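Side-chain contact in PAN2-PAN3 deadenylation complex catalytic subunit pan2 (Neurospora crassa, PDB 4CZW), which probably shortens the poly(A) tails of mRNA as the exonuclease subunit of the PAN2-PAN3 complex, releasing 5'-AMP: residues Y615-Y618 with E619-M622. Sequence-based numbering, arbitrary orientation.
Sequences YRKY and EEFM
Near the C-terminal end of helix 604-623, in the exonuclease part of the chain, Glu-619 reaches back one turn to Tyr-615 and Arg-616. Its CG sits over one face of the Tyr-615 ring, 4.1 Å from the centroid, in a CH-pi contact. With CG anti to its own carbonyl carbon (chi1 -71°) and the chain extended beyond, the carboxylate runs alongside Arg-616, whose NH1 gives OE1 an i to i+3 salt bridge of 2.8 Å. OE1 lies in the guanidinium plane, but NH1 meets it from above the carboxylate plane. Arg-616 is held further by Glu-487 at NE and the Gly-482 carbonyl at NH2. An alanine in place of Glu-619 would probably leave NH1 without its carboxylate and that face of Tyr-615 without its CH-pi partner.

The i to i+4 ladder of an alpha-helix runs beneath, as in Phe-621 N to Lys-617 O. One turn on from Tyr-615, Tyr-618 repeats the CH-pi theme: selenomethionine Met-622 lays CG over its ring, 3.5 Å from CE1, and bends SE obliquely beside it in a Met-aromatic contact. Phe-627 of helix 627-634 meets the Tyr-618 ring edge-to-face and also touches Met-622 and Phe-621.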
loop_
_atom_site.group_PDB
_atom_site.type_symbol
_atom_site.label_atom_id
_atom_site.label_comp_id
_atom_site.label_asym_id
_atom_site.label_seq_id
_atom_site.Cartn_x
_atom_site.Cartn_y
_atom_site.Cartn_z
ATOM N N TYR A 615 24.318 -23.038 7.190
ATOM C CA TYR A 615 25.069 -21.942 6.590
ATOM C C TYR A 615 26.495 -21.894 7.127
ATOM O O TYR A 615 27.428 -21.558 6.398
ATOM C CB TYR A 615 24.375 -20.601 6.836
ATOM C CG TYR A 615 25.179 -19.423 6.334
ATOM C CD1 TYR A 615 25.266 -19.147 4.975
ATOM C CD2 TYR A 615 25.860 -18.592 7.215
ATOM C CE1 TYR A 615 26.004 -18.076 4.508
ATOM C CE2 TYR A 615 26.600 -17.518 6.757
ATOM C CZ TYR A 615 26.668 -17.265 5.403
ATOM O OH TYR A 615 27.404 -16.197 4.941
ATOM N N ARG A 616 26.657 -22.223 8.405
ATOM C CA ARG A 616 27.980 -22.239 9.017
ATOM C C ARG A 616 28.834 -23.348 8.414
ATOM O O ARG A 616 30.038 -23.178 8.220
ATOM C CB ARG A 616 27.875 -22.409 10.535
ATOM C CG ARG A 616 27.243 -21.223 11.246
ATOM C CD ARG A 616 27.895 -19.916 10.818
ATOM N NE ARG A 616 27.313 -18.761 11.496
ATOM C CZ ARG A 616 27.580 -17.497 11.180
ATOM N NH1 ARG A 616 28.416 -17.222 10.187
ATOM N NH2 ARG A 616 27.006 -16.508 11.851
ATOM N N LYS A 617 28.205 -24.481 8.114
ATOM C CA LYS A 617 28.880 -25.571 7.420
ATOM C C LYS A 617 29.292 -25.131 6.021
ATOM O O LYS A 617 30.363 -25.491 5.535
ATOM C CB LYS A 617 27.978 -26.804 7.341
ATOM C CG LYS A 617 27.879 -27.585 8.637
ATOM C CD LYS A 617 29.234 -28.143 9.039
ATOM C CE LYS A 617 29.144 -28.947 10.324
ATOM N NZ LYS A 617 30.478 -29.457 10.747
ATOM N N TYR A 618 28.429 -24.348 5.383
ATOM C CA TYR A 618 28.702 -23.821 4.053
ATOM C C TYR A 618 29.923 -22.907 4.060
ATOM O O TYR A 618 30.736 -22.940 3.136
ATOM C CB TYR A 618 27.481 -23.073 3.516
ATOM C CG TYR A 618 27.760 -22.238 2.288
ATOM C CD1 TYR A 618 28.069 -22.835 1.074
ATOM C CD2 TYR A 618 27.706 -20.851 2.342
ATOM C CE1 TYR A 618 28.318 -22.076 -0.053
ATOM C CE2 TYR A 618 27.956 -20.083 1.222
ATOM C CZ TYR A 618 28.262 -20.700 0.027
ATOM O OH TYR A 618 28.512 -19.939 -1.092
ATOM N N GLU A 619 30.046 -22.095 5.105
ATOM C CA GLU A 619 31.196 -21.211 5.250
ATOM C C GLU A 619 32.481 -22.014 5.421
ATOM O O GLU A 619 33.533 -21.635 4.906
ATOM C CB GLU A 619 31.005 -20.265 6.438
ATOM C CG GLU A 619 29.951 -19.193 6.220
ATOM C CD GLU A 619 29.973 -18.128 7.298
ATOM O OE1 GLU A 619 30.223 -18.472 8.472
ATOM O OE2 GLU A 619 29.747 -16.944 6.971
ATOM N N GLU A 620 32.387 -23.123 6.146
ATOM C CA GLU A 620 33.533 -23.999 6.359
ATOM C C GLU A 620 33.958 -24.672 5.060
ATOM O O GLU A 620 35.149 -24.782 4.771
ATOM C CB GLU A 620 33.214 -25.058 7.418
ATOM C CG GLU A 620 32.913 -24.487 8.794
ATOM C CD GLU A 620 32.517 -25.556 9.793
ATOM O OE1 GLU A 620 32.682 -26.754 9.478
ATOM O OE2 GLU A 620 32.039 -25.200 10.891
ATOM N N PHE A 621 32.976 -25.116 4.281
ATOM C CA PHE A 621 33.238 -25.810 3.024
ATOM C C PHE A 621 33.885 -24.883 1.998
ATOM O O PHE A 621 34.782 -25.292 1.260
ATOM C CB PHE A 621 31.942 -26.398 2.456
ATOM C CG PHE A 621 31.311 -27.443 3.332
ATOM C CD1 PHE A 621 32.058 -28.116 4.286
ATOM C CD2 PHE A 621 29.967 -27.754 3.201
ATOM C CE1 PHE A 621 31.476 -29.077 5.093
ATOM C CE2 PHE A 621 29.380 -28.714 4.003
ATOM C CZ PHE A 621 30.136 -29.377 4.951
HETATM N N MSE A 622 33.426 -23.637 1.956
HETATM C CA MSE A 622 33.977 -22.648 1.035
HETATM C C MSE A 622 35.395 -22.256 1.431
HETATM O O MSE A 622 36.243 -22.005 0.576
HETATM C CB MSE A 622 33.088 -21.402 0.986
HETATM C CG MSE A 622 31.722 -21.634 0.370
HETATM SE SE MSE A 622 31.772 -21.832 -1.569
HETATM C CE MSE A 622 32.133 -19.978 -2.055
#